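Putative acetyltransferase Ta0821 (Thermoplasma acidophilum DSM 1728, PDB 3C26) is a putative acetyltransferase of the GNAT family that probably transfers acyl groups other than aminoacyl groups. Local coordinates at residues P13-E18 with V64-G69; N25-G30 with D34-L39; M77-L80 with S84-L87; P163-Y168 with I189-Y194; W179-S184 with Y242-L247. One frame throughout, in Å; residues are numbered along the deposited sequence.

Contact 1. Residues P13-E18 with V64-G69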
# COMPACT_ATOMS: atom_id res chain seq x y z
N PRO A 13 3.47 -3.49 35.64
CA PRO A 13 2.12 -2.93 35.56
C PRO A 13 2.02 -1.45 35.85
O PRO A 13 1.08 -0.80 35.40
CB PRO A 13 1.34 -3.76 36.58
CG PRO A 13 1.99 -5.10 36.51
CD PRO A 13 3.46 -4.78 36.36
N SER A 14 3.00 -0.90 36.58
CA SER A 14 2.96 0.51 36.89
C SER A 14 3.32 1.34 35.67
O SER A 14 3.08 2.56 35.64
CB SER A 14 3.87 0.87 38.08
OG SER A 14 5.22 0.58 37.79
N ASP A 15 3.83 0.65 34.64
CA ASP A 15 4.25 1.29 33.38
C ASP A 15 3.13 1.30 32.36
O ASP A 15 3.25 1.94 31.32
CB ASP A 15 5.43 0.52 32.73
CG ASP A 15 6.68 0.49 33.59
OD1 ASP A 15 7.01 1.51 34.21
OD2 ASP A 15 7.38 -0.54 33.58
N ILE A 16 2.03 0.62 32.68
CA ILE A 16 0.95 0.41 31.69
C ILE A 16 0.31 1.69 31.16
O ILE A 16 0.04 1.81 29.98
CB ILE A 16 -0.13 -0.57 32.16
CG1 ILE A 16 0.50 -1.96 32.37
CG2 ILE A 16 -1.21 -0.77 31.11
CD1 ILE A 16 -0.51 -3.07 32.88
N ASP A 17 0.08 2.65 32.04
CA ASP A 17 -0.58 3.87 31.59
C ASP A 17 0.28 4.62 30.57
O ASP A 17 -0.22 5.21 29.62
CB ASP A 17 -0.93 4.79 32.75
CG ASP A 17 -2.28 4.50 33.36
OD1 ASP A 17 -3.05 3.67 32.83
OD2 ASP A 17 -2.59 5.16 34.38
N GLU A 18 1.59 4.53 30.75
CA GLU A 18 2.53 5.20 29.85
C GLU A 18 2.62 4.42 28.58
O GLU A 18 2.51 4.95 27.51
CB GLU A 18 3.89 5.39 30.51
CG GLU A 18 3.85 6.52 31.52
CD GLU A 18 4.92 6.45 32.57
OE1 GLU A 18 4.79 5.64 33.52
OE2 GLU A 18 5.87 7.24 32.47
N VAL A 64 11.43 -2.63 28.57
CA VAL A 64 11.41 -1.21 28.26
C VAL A 64 12.76 -0.55 28.37
O VAL A 64 13.68 -1.05 29.03
CB VAL A 64 10.40 -0.42 29.15
CG1 VAL A 64 8.95 -0.95 28.93
CG2 VAL A 64 10.80 -0.45 30.65
N LEU A 65 12.87 0.54 27.63
CA LEU A 65 13.92 1.51 27.82
C LEU A 65 13.34 2.56 28.75
O LEU A 65 12.20 3.01 28.57
CB LEU A 65 14.41 2.14 26.51
CG LEU A 65 15.36 1.31 25.65
CD1 LEU A 65 15.80 2.18 24.48
CD2 LEU A 65 16.51 0.88 26.41
N ARG A 66 14.12 2.93 29.77
CA ARG A 66 13.70 3.93 30.74
C ARG A 66 14.63 5.12 30.78
O ARG A 66 15.84 4.98 30.70
CB ARG A 66 13.69 3.38 32.18
CG ARG A 66 12.79 2.21 32.41
CD ARG A 66 12.66 1.98 33.92
NE ARG A 66 11.97 0.73 34.12
CZ ARG A 66 10.65 0.62 34.19
NH1 ARG A 66 9.91 1.70 34.12
NH2 ARG A 66 10.10 -0.57 34.34
N VAL A 67 14.00 6.27 30.92
CA VAL A 67 14.68 7.54 31.16
C VAL A 67 14.21 8.02 32.54
O VAL A 67 13.05 8.30 32.76
CB VAL A 67 14.34 8.57 30.12
CG1 VAL A 67 14.84 9.95 30.57
CG2 VAL A 67 14.90 8.14 28.70
N SER A 68 15.15 8.08 33.47
CA SER A 68 14.84 8.48 34.84
C SER A 68 13.60 7.74 35.36
O SER A 68 12.68 8.34 35.93
CB SER A 68 14.65 9.99 34.93
OG SER A 68 15.62 10.68 34.13
N GLY A 69 13.61 6.43 35.12
CA GLY A 69 12.59 5.51 35.63
C GLY A 69 11.34 5.48 34.80
O GLY A 69 10.46 4.66 35.02
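Asp15, near the start of the short helix at 16-19, and Arg66, late in strand 62-67, meet across backbones that stay well apart, the nearest alpha carbons being Asp15 CA and Val64 CA at 9.2 Å. An end-on salt bridge spans the gap, each terminal nitrogen of the arginine taking one carboxylate oxygen. Arg66 NH1 donates to Asp15 OD1 over 2.9 Å in an almost straight bond (178°), with OD1 lying in the guanidinium plane. The companion bond, from Arg66 NH2 to Asp15 OD2 over 2.8 Å, is more bent (151°) but falls on the syn lone pair. The flat groups are twisted 44° against each other, so the pair is far from coplanar. Arg66 spans the distance with a chain extended from CG to NE, and Val64 CG2 sits over one face of its guanidinium, 3.6 Å above the plane. NH1 of Arg66 also donates to Gly69 O, 3.1 Å away, in the turn after its own strand. Asp9 makes a second salt bridge, to Arg66 NE, while the backbone N of Ser12 bonds to Asp15 OD2. With a leucine in place of Arg66, Asp15 and Asp9 would probably both lose their cationic mate and Gly69 O a donor. The bridge thus joins the link between the first strand and first helix to the hairpin 62-67/70-79, within the antiparallel N-terminal half of the GNAT fold.

Contact 2. Residues N25-G30 with D34-L39; sequences NTWKVG and DLYSKL
Tyr36 leaves helix 31-40 with CG opposite its backbone N (chi1 -175°), whereas Trp27, in the loop before that helix, carries CG opposite its carbonyl carbon (chi1 -67°); the two settings bring the edge of the phenol against the face of the indole. The result is a T-shaped pair, with the five-membered ring of Trp27 and the ring of Tyr36 4.9 Å apart between centroids and their planes at 79°. CD1 of Tyr36 makes the closest approach, 3.5 Å from Trp27 CE2, and Tyr36 CB adds a CH-pi contact over the six-membered ring. Asn25 lies on a face of the tyrosine: its CA stands 3.7 Å from the ring centroid in a second CH-pi contact, and its ND2 comes within 3.3 Å of Tyr36 CB. That amide is held by Thr33 O, which accepts from ND2, and by a weak bond from Trp27 N to Asn25 OD1. Farther out on the indole, CH2 meets Leu39 CD1 at 4.0 Å, while Leu35 CG lies near the ring plane beside CZ3. Polar ends find partners nearby, Trp27 NE1 on Asn128 and Tyr36 OH on Ser24. A leucine at Trp27 is likely to leave the edge of Tyr36 without its aromatic face and Asn128 OD1 without its donor. Tyr32 and Leu35 of the second subunit also pack on Trp27, placing this aromatic cluster at the dimer interface, in the part of the GNAT fold, around its first helices, that in relatives often borders the acceptor site and may do so here.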
# COMPACT_ATOMS: atom_id res chain seq x y z
N ASN A 25 4.62 3.72 15.32
CA ASN A 25 5.05 4.78 14.38
C ASN A 25 6.33 5.40 14.91
O ASN A 25 6.34 6.23 15.79
CB ASN A 25 3.93 5.83 14.20
CG ASN A 25 4.18 6.83 13.06
OD1 ASN A 25 5.29 7.07 12.64
ND2 ASN A 25 3.10 7.44 12.58
N THR A 26 7.43 4.95 14.34
CA THR A 26 8.75 5.36 14.79
C THR A 26 9.43 6.28 13.77
O THR A 26 10.60 6.65 13.90
CB THR A 26 9.68 4.16 14.92
OG1 THR A 26 9.76 3.54 13.65
CG2 THR A 26 9.15 3.17 15.98
N TRP A 27 8.66 6.67 12.78
CA TRP A 27 9.15 7.49 11.67
C TRP A 27 9.32 8.97 12.03
O TRP A 27 8.72 9.48 12.98
CB TRP A 27 8.21 7.35 10.45
CG TRP A 27 8.20 5.98 9.82
CD1 TRP A 27 8.66 4.81 10.35
CD2 TRP A 27 7.58 5.64 8.56
NE1 TRP A 27 8.43 3.75 9.47
CE2 TRP A 27 7.75 4.24 8.38
CE3 TRP A 27 6.92 6.37 7.57
CZ2 TRP A 27 7.30 3.58 7.24
CZ3 TRP A 27 6.48 5.69 6.42
CH2 TRP A 27 6.66 4.33 6.28
N LYS A 28 10.18 9.62 11.24
CA LYS A 28 10.46 11.08 11.30
C LYS A 28 9.17 11.87 11.27
O LYS A 28 8.34 11.69 10.37
CB LYS A 28 11.33 11.55 10.10
N VAL A 29 9.02 12.76 12.25
CA VAL A 29 7.79 13.56 12.38
C VAL A 29 7.65 14.48 11.16
O VAL A 29 8.61 15.07 10.73
CB VAL A 29 7.73 14.36 13.74
CG1 VAL A 29 6.55 15.34 13.76
CG2 VAL A 29 7.64 13.38 14.95
N GLY A 30 6.43 14.57 10.63
CA GLY A 30 6.15 15.33 9.39
C GLY A 30 5.28 14.54 8.42
O GLY A 30 4.35 13.84 8.83
N ASP A 34 2.43 10.81 8.90
CA ASP A 34 1.04 10.71 8.41
C ASP A 34 0.94 9.53 7.45
O ASP A 34 -0.02 8.80 7.44
CB ASP A 34 0.58 11.99 7.71
CG ASP A 34 0.24 13.12 8.69
OD1 ASP A 34 0.12 12.85 9.91
OD2 ASP A 34 0.04 14.27 8.23
N LEU A 35 1.94 9.38 6.62
CA LEU A 35 2.04 8.21 5.74
C LEU A 35 2.11 6.87 6.53
O LEU A 35 1.45 5.90 6.15
CB LEU A 35 3.19 8.35 4.75
CG LEU A 35 3.40 7.16 3.81
CD1 LEU A 35 2.08 6.72 3.10
CD2 LEU A 35 4.55 7.46 2.85
N TYR A 36 2.87 6.83 7.62
CA TYR A 36 2.89 5.61 8.46
C TYR A 36 1.47 5.17 8.88
O TYR A 36 1.10 4.00 8.81
CB TYR A 36 3.73 5.78 9.75
CG TYR A 36 3.85 4.49 10.51
CD1 TYR A 36 4.89 3.60 10.26
CD2 TYR A 36 2.86 4.11 11.42
CE1 TYR A 36 4.95 2.35 10.94
CE2 TYR A 36 2.92 2.91 12.09
CZ TYR A 36 3.98 2.02 11.83
OH TYR A 36 4.03 0.81 12.54
N SER A 37 0.70 6.13 9.35
CA SER A 37 -0.63 5.83 9.87
C SER A 37 -1.52 5.22 8.80
O SER A 37 -2.24 4.26 9.03
CB SER A 37 -1.33 7.09 10.40
OG SER A 37 -0.53 7.74 11.36
N LYS A 38 -1.46 5.78 7.61
CA LYS A 38 -2.29 5.27 6.52
C LYS A 38 -1.88 3.85 6.15
O LYS A 38 -2.71 3.02 5.89
CB LYS A 38 -2.20 6.17 5.28
CG LYS A 38 -2.69 7.61 5.46
CD LYS A 38 -2.68 8.27 4.08
CE LYS A 38 -3.08 9.73 4.04
NZ LYS A 38 -2.95 10.27 2.60
N LEU A 39 -0.59 3.62 6.11
CA LEU A 39 -0.03 2.32 5.75
C LEU A 39 -0.41 1.30 6.83
O LEU A 39 -0.84 0.17 6.55
CB LEU A 39 1.47 2.41 5.50
CG LEU A 39 1.90 3.17 4.21
CD1 LEU A 39 3.43 3.41 4.08
CD2 LEU A 39 1.36 2.47 2.92

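Contact 3. Residues M77-L80 with S84-L87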
# COMPACT_ATOMS: atom_id res chain seq x y z
N MSE A 77 9.01 -10.00 24.00
CA MSE A 77 9.77 -11.20 23.67
C MSE A 77 9.01 -12.46 24.12
O MSE A 77 8.44 -12.53 25.21
CB MSE A 77 11.11 -11.26 24.39
CG MSE A 77 11.94 -10.06 24.33
SE MSE A 77 13.36 -10.22 25.71
CE MSE A 77 13.65 -8.31 25.76
N GLU A 78 9.02 -13.48 23.29
CA GLU A 78 8.36 -14.70 23.66
C GLU A 78 9.06 -15.91 23.10
O GLU A 78 9.19 -16.06 21.89
CB GLU A 78 6.89 -14.68 23.24
CG GLU A 78 6.22 -15.98 23.63
CD GLU A 78 4.73 -15.94 23.57
OE1 GLU A 78 4.16 -14.87 23.79
OE2 GLU A 78 4.14 -17.00 23.29
N LYS A 79 9.50 -16.78 24.02
CA LYS A 79 10.21 -18.01 23.66
C LYS A 79 9.19 -18.96 23.07
O LYS A 79 8.10 -19.14 23.61
CB LYS A 79 10.93 -18.61 24.87
CG LYS A 79 11.83 -19.79 24.52
CD LYS A 79 12.75 -20.10 25.63
CE LYS A 79 14.18 -19.68 25.30
NZ LYS A 79 15.13 -19.96 26.48
N LEU A 80 9.55 -19.54 21.94
CA LEU A 80 8.67 -20.42 21.18
C LEU A 80 9.06 -21.87 21.43
O LEU A 80 10.07 -22.13 22.05
CB LEU A 80 8.74 -20.09 19.70
CG LEU A 80 8.55 -18.60 19.32
CD1 LEU A 80 8.53 -18.45 17.83
CD2 LEU A 80 7.27 -18.06 19.99
N SER A 84 13.30 -20.84 19.63
CA SER A 84 13.58 -19.48 19.13
C SER A 84 12.82 -18.49 19.99
O SER A 84 12.01 -18.89 20.84
CB SER A 84 13.16 -19.28 17.68
OG SER A 84 11.79 -19.53 17.53
N VAL A 85 13.10 -17.21 19.79
CA VAL A 85 12.39 -16.13 20.50
C VAL A 85 11.81 -15.19 19.46
O VAL A 85 12.52 -14.65 18.62
CB VAL A 85 13.32 -15.36 21.51
CG1 VAL A 85 12.60 -14.16 22.12
CG2 VAL A 85 13.85 -16.31 22.56
N MSE A 86 10.51 -14.97 19.57
CA MSE A 86 9.82 -14.02 18.70
C MSE A 86 9.82 -12.69 19.38
O MSE A 86 9.53 -12.57 20.56
CB MSE A 86 8.35 -14.41 18.49
CG MSE A 86 7.69 -13.65 17.42
SE MSE A 86 8.19 -14.24 15.67
CE MSE A 86 7.06 -13.17 14.54
N LEU A 87 10.11 -11.70 18.58
CA LEU A 87 10.13 -10.33 19.05
C LEU A 87 9.12 -9.55 18.29
O LEU A 87 8.88 -9.77 17.08
CB LEU A 87 11.48 -9.70 18.79
CG LEU A 87 12.70 -10.40 19.40
CD1 LEU A 87 13.92 -9.74 18.85
CD2 LEU A 87 12.66 -10.41 20.98
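Leu80 meets Ser84 first through its backbone, N donating to Ser84 O over 2.8 Å in a nearly straight bond, and its side chain then runs over the same residue. CB lies 3.7 Å from Ser84 O, and CG is about equally near that oxygen and the hydroxyl. At the tip CD1 presses on Ser84 OG at 3.4 Å, and both methyls, CD1 and CD2, reach Met86 CB at 4.1 Å. The serine hydroxyl has its polar partner in Asp82, inside the turn. These residues close a beta hairpin made of strands 70-79 and 85-92, which are successive antiparallel strands of the GNAT core. Farther from the turn, Glu78 and Met86 form a hydrogen-bonded pair, with Glu78 N bonding to Met86 O and Met86 N to Glu78 O, each over 2.9 Å. The flanking pairs, Lys79 with Val85 and Met77 with Leu87, are non-hydrogen-bonded. Met77, Val85 and Leu87 share the sheet face on which helix 101-113 packs. There Met77 and Leu87 run side by side in the same direction, and CG of Met77 is 3.4 Å from Leu87 CD2, tighter than usual for two carbons. From the other face Glu78 reaches out to a salt bridge with Lys180.

Contact 4. Residues P163-Y168 with I189-Y194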
# COMPACT_ATOMS: atom_id res chain seq x y z
N PRO A 163 -12.88 -24.58 14.68
CA PRO A 163 -11.62 -25.26 14.45
C PRO A 163 -11.79 -26.63 13.85
O PRO A 163 -12.77 -27.29 14.11
CB PRO A 163 -11.06 -25.40 15.86
CG PRO A 163 -12.28 -25.51 16.71
CD PRO A 163 -13.18 -24.47 16.12
N VAL A 164 -10.83 -27.04 13.04
CA VAL A 164 -10.79 -28.40 12.48
C VAL A 164 -9.50 -29.08 12.93
O VAL A 164 -8.39 -28.58 12.76
CB VAL A 164 -10.92 -28.44 10.98
CG1 VAL A 164 -10.78 -29.89 10.48
CG2 VAL A 164 -12.24 -27.85 10.59
N ASN A 165 -9.67 -30.23 13.54
CA ASN A 165 -8.58 -30.86 14.25
C ASN A 165 -8.19 -32.23 13.73
O ASN A 165 -8.35 -33.25 14.41
CB ASN A 165 -8.96 -30.95 15.71
CG ASN A 165 -7.80 -31.29 16.57
OD1 ASN A 165 -6.68 -31.45 16.07
ND2 ASN A 165 -8.05 -31.43 17.89
N GLU A 166 -7.67 -32.21 12.51
CA GLU A 166 -7.18 -33.40 11.82
C GLU A 166 -5.67 -33.37 11.65
O GLU A 166 -4.98 -32.52 12.18
CB GLU A 166 -7.85 -33.52 10.46
CG GLU A 166 -9.36 -33.64 10.55
CD GLU A 166 -9.83 -34.94 11.23
OE1 GLU A 166 -9.01 -35.63 11.90
OE2 GLU A 166 -11.03 -35.28 11.06
N ARG A 167 -5.18 -34.32 10.87
CA ARG A 167 -3.74 -34.45 10.63
C ARG A 167 -3.27 -33.61 9.45
O ARG A 167 -3.95 -33.49 8.44
CB ARG A 167 -3.34 -35.93 10.40
N TYR A 168 -2.09 -33.03 9.63
CA TYR A 168 -1.44 -32.21 8.62
C TYR A 168 -0.52 -33.06 7.78
O TYR A 168 0.54 -33.53 8.24
CB TYR A 168 -0.62 -31.11 9.25
CG TYR A 168 0.08 -30.23 8.25
CD1 TYR A 168 -0.62 -29.65 7.22
CD2 TYR A 168 1.44 -29.95 8.37
CE1 TYR A 168 -0.00 -28.83 6.35
CE2 TYR A 168 2.06 -29.09 7.50
CZ TYR A 168 1.35 -28.56 6.47
OH TYR A 168 1.95 -27.69 5.56
N ILE A 189 2.43 -31.27 17.74
CA ILE A 189 2.66 -30.52 19.00
C ILE A 189 2.05 -29.11 18.89
O ILE A 189 1.15 -28.74 19.64
CB ILE A 189 4.15 -30.40 19.38
CG1 ILE A 189 4.68 -31.75 19.86
CG2 ILE A 189 4.34 -29.32 20.48
CD1 ILE A 189 5.27 -32.56 18.76
N ILE A 190 2.60 -28.33 17.97
CA ILE A 190 2.07 -27.01 17.68
C ILE A 190 0.54 -27.13 17.60
O ILE A 190 -0.21 -26.32 18.17
CB ILE A 190 2.57 -26.47 16.31
N HIS A 191 0.10 -28.19 16.95
CA HIS A 191 -1.33 -28.37 16.69
C HIS A 191 -2.17 -28.48 17.96
O HIS A 191 -3.14 -27.74 18.14
CB HIS A 191 -1.62 -29.56 15.76
CG HIS A 191 -3.05 -29.66 15.35
ND1 HIS A 191 -3.88 -28.56 15.36
CD2 HIS A 191 -3.79 -30.69 14.88
CE1 HIS A 191 -5.09 -28.92 14.96
NE2 HIS A 191 -5.06 -30.21 14.66
N GLU A 192 -1.79 -29.39 18.84
CA GLU A 192 -2.58 -29.66 20.05
C GLU A 192 -2.54 -28.48 21.02
O GLU A 192 -3.26 -28.43 22.01
CB GLU A 192 -2.10 -30.94 20.74
N GLU A 193 -1.71 -27.50 20.69
CA GLU A 193 -1.51 -26.34 21.57
C GLU A 193 -2.40 -25.12 21.26
O GLU A 193 -2.78 -24.35 22.14
CB GLU A 193 -0.05 -25.94 21.46
CG GLU A 193 0.48 -25.05 22.51
CD GLU A 193 1.92 -24.78 22.22
OE1 GLU A 193 2.32 -25.06 21.06
OE2 GLU A 193 2.66 -24.32 23.12
N TYR A 194 -2.72 -24.94 19.99
CA TYR A 194 -3.60 -23.82 19.57
C TYR A 194 -4.80 -24.36 18.82
O TYR A 194 -5.30 -23.77 17.87
CB TYR A 194 -2.86 -22.87 18.67
CG TYR A 194 -1.70 -22.17 19.31
CD1 TYR A 194 -1.86 -20.98 19.98
CD2 TYR A 194 -0.43 -22.70 19.19
CE1 TYR A 194 -0.79 -20.34 20.54
CE2 TYR A 194 0.64 -22.09 19.74
CZ TYR A 194 0.47 -20.90 20.41
OH TYR A 194 1.58 -20.29 20.94
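Asn165 and His191 provide the polar approach between strand 164-168 and helix 187-193. Both carry CG opposite the backbone N (chi1 -167° and -173°), which sends the amide and the imidazole into the space between the two backbones. Asn165 OD1 comes to 2.5 Å from His191 NE2, but it stands oblique to the ring and the angle is poor for a hydrogen bond; with so short a separation the exact placing of these groups is doubtful. As modelled, OD1 sits about equally far from CE1 and CD2 of the histidine, and the amide and imidazole planes are almost perpendicular, at 82°. Glu166 O also lies near NE2 of His191, at 3.4 Å.

The remaining contact is slight: Val164 O is near the ring plane, 4.0 Å from CE1 of His191. In backbone terms the axes of segments 164-168 and 189-193 run antiparallel, 9.9 Å apart at closest approach, and it is the histidine that bridges this distance.

Strand 164-168 is itself hydrogen-bonded to strand 198-200, and His191 packs on Leu198 and Val200 of that neighbour, so the buried imidazole lies between helix 187-193 and the strand pair 164-168/198-200.

Contact 5. Residues W179-S184 with Y242-L247. With EDO (1,2-ethanediol), chain F.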
# COMPACT_ATOMS: atom_id res chain seq x y z
N TRP A 179 0.61 -14.88 15.76
CA TRP A 179 1.62 -13.84 15.44
C TRP A 179 3.07 -14.16 15.76
O TRP A 179 3.93 -13.28 15.88
CB TRP A 179 1.25 -12.48 16.06
CG TRP A 179 -0.00 -11.91 15.52
CD1 TRP A 179 -1.28 -12.18 15.97
CD2 TRP A 179 -0.16 -11.03 14.40
NE1 TRP A 179 -2.18 -11.53 15.21
CE2 TRP A 179 -1.54 -10.78 14.26
CE3 TRP A 179 0.72 -10.43 13.50
CZ2 TRP A 179 -2.06 -9.96 13.25
CZ3 TRP A 179 0.19 -9.60 12.51
CH2 TRP A 179 -1.18 -9.39 12.40
N LYS A 180 3.31 -15.45 15.90
CA LYS A 180 4.60 -16.03 16.15
C LYS A 180 4.91 -17.00 15.01
O LYS A 180 4.10 -17.83 14.66
CB LYS A 180 4.60 -16.74 17.52
CG LYS A 180 4.35 -15.83 18.71
CD LYS A 180 4.05 -16.60 20.01
CE LYS A 180 2.59 -16.91 20.14
NZ LYS A 180 2.17 -17.77 21.35
N TYR A 181 6.09 -16.85 14.41
CA TYR A 181 6.55 -17.77 13.38
C TYR A 181 7.41 -18.85 14.06
O TYR A 181 8.53 -18.60 14.52
CB TYR A 181 7.32 -17.04 12.25
CG TYR A 181 7.45 -17.86 10.98
CD1 TYR A 181 6.35 -18.04 10.12
CD2 TYR A 181 8.66 -18.43 10.62
CE1 TYR A 181 6.46 -18.75 8.96
CE2 TYR A 181 8.75 -19.17 9.47
CZ TYR A 181 7.66 -19.34 8.65
OH TYR A 181 7.80 -20.08 7.49
N MSE A 182 6.89 -20.06 14.06
CA MSE A 182 7.49 -21.16 14.79
C MSE A 182 7.55 -22.43 13.97
O MSE A 182 6.72 -22.67 13.11
CB MSE A 182 6.65 -21.43 16.06
CG MSE A 182 5.23 -21.89 15.78
SE MSE A 182 4.09 -22.23 17.38
CE MSE A 182 3.70 -20.42 17.91
N CYS A 183 8.52 -23.26 14.29
CA CYS A 183 8.70 -24.51 13.61
C CYS A 183 8.58 -25.68 14.57
O CYS A 183 8.80 -25.57 15.78
CB CYS A 183 10.04 -24.57 12.87
SG CYS A 183 10.45 -23.05 11.96
N SER A 184 8.15 -26.78 14.00
CA SER A 184 8.12 -28.05 14.73
C SER A 184 8.05 -29.23 13.77
O SER A 184 7.14 -29.30 12.93
CB SER A 184 6.97 -28.09 15.74
OG SER A 184 6.82 -29.40 16.23
N TYR A 242 -3.63 -13.42 5.72
CA TYR A 242 -2.18 -13.36 5.59
C TYR A 242 -1.81 -14.70 5.00
O TYR A 242 -1.94 -15.72 5.65
CB TYR A 242 -1.53 -13.14 6.94
CG TYR A 242 -1.88 -11.82 7.61
CD1 TYR A 242 -3.02 -11.68 8.38
CD2 TYR A 242 -1.05 -10.75 7.50
CE1 TYR A 242 -3.30 -10.51 9.02
CE2 TYR A 242 -1.30 -9.57 8.14
CZ TYR A 242 -2.44 -9.44 8.89
OH TYR A 242 -2.70 -8.22 9.47
N VAL A 243 -1.41 -14.68 3.74
CA VAL A 243 -1.21 -15.90 2.96
C VAL A 243 0.25 -16.13 2.61
O VAL A 243 0.92 -15.25 2.17
CB VAL A 243 -2.07 -15.89 1.67
CG1 VAL A 243 -1.96 -17.21 0.92
CG2 VAL A 243 -3.53 -15.63 2.00
N ARG A 244 0.73 -17.34 2.88
CA ARG A 244 2.11 -17.65 2.64
C ARG A 244 2.43 -17.40 1.17
O ARG A 244 1.69 -17.80 0.28
CB ARG A 244 2.48 -19.08 3.09
CG ARG A 244 4.01 -19.34 3.01
CD ARG A 244 4.35 -20.80 3.09
NE ARG A 244 3.91 -21.45 4.32
CZ ARG A 244 4.60 -21.54 5.45
NH1 ARG A 244 5.76 -20.96 5.60
NH2 ARG A 244 4.09 -22.20 6.46
N LYS A 245 3.53 -16.70 0.93
CA LYS A 245 3.95 -16.28 -0.44
C LYS A 245 3.76 -17.35 -1.55
O LYS A 245 3.18 -17.08 -2.63
CB LYS A 245 5.39 -15.78 -0.38
CG LYS A 245 5.93 -15.26 -1.68
CD LYS A 245 5.11 -14.11 -2.14
CE LYS A 245 5.88 -13.20 -3.07
NZ LYS A 245 5.01 -12.09 -3.59
N ALA A 246 4.19 -18.56 -1.25
CA ALA A 246 4.19 -19.63 -2.25
C ALA A 246 2.80 -19.94 -2.69
O ALA A 246 2.60 -20.37 -3.83
CB ALA A 246 4.89 -20.89 -1.76
N LEU A 247 1.83 -19.70 -1.80
CA LEU A 247 0.42 -19.93 -2.12
C LEU A 247 -0.23 -18.73 -2.80
O LEU A 247 -1.19 -18.85 -3.58
CB LEU A 247 -0.38 -20.18 -0.85
CG LEU A 247 -0.04 -21.32 0.09
CD1 LEU A 247 -1.17 -21.41 1.04
CD2 LEU A 247 0.07 -22.59 -0.66
C1 EDO F . 4.03 -9.40 -2.61
O1 EDO F . 4.76 -10.31 -1.77
C2 EDO F . 3.43 -8.22 -1.83
O2 EDO F . 4.33 -7.11 -1.81
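Trp179 turns the edge of its six-membered ring toward the face of Tyr242, a T-shaped pair with centroids 5.4 Å apart and planes at 74°. The corner atom CH2 of the indole does the touching, 3.7 Å from Tyr242 CZ, and the hydroxyl of Tyr242 lies near the indole plane. A face of Trp179 is stacked on Tyr48, while Tyr242 OH is hydrogen-bonded to Thr44. The second pair of flat groups meets edge to edge: Tyr181 OH lies in the guanidinium plane of Arg244, and Arg244 NH1 lies in the plane of the phenol ring, the two planes being 66° apart. Arg244 NH1 donates to Tyr181 OH over 2.9 Å in a bent bond (139°). Trp179 and Tyr181 belong to the small antiparallel hairpin 174-177/180-183, which is also fastened by the disulfide between Cys174 and Cys183; Trp179, in the tight turn, has the positive phi of a left-handed backbone. The side chains of Trp179 and Tyr181 dock this hairpin on the end of strand 237-243, where Arg244 forms the N-cap position of helix 245-248. A bend at chi3 brings the guanidinium of Arg244 back to the phenol. Its other bonds fix its rotation: NH1 also forms a salt bridge with Glu144, NH2 donates to Cys174 O and NE to Asn220 O, so this buried cation is held through all three nitrogens. Beyond the arginine, Lys245 NZ donates over 2.6 Å to O1 of a 1,2-ethanediol molecule that probably comes from the crystallisation liquor.

Contacts 3 and 5 lie nearest the centre of the chain; contact 2 is peripheral but buried, and contacts 1 and 4 are only partly covered. Contacts 1 and 3 share the run of neighbouring strands 62-67 and 70-79, the first joined to it by charge, the second by main-chain pairing and apolar side chains. Aromatic edges and faces carry contact 2, at the subunit interface, and half of contact 5, in the interior. Contacts 3 and 5 touch directly, through the salt bridge of Glu78 with Lys180 and the packing of Leu80; Lys180 is also close to Tyr194 of contact 4. Contacts 1 and 2 touch none of the others, and each is about 38 Å from contact 4 between centres.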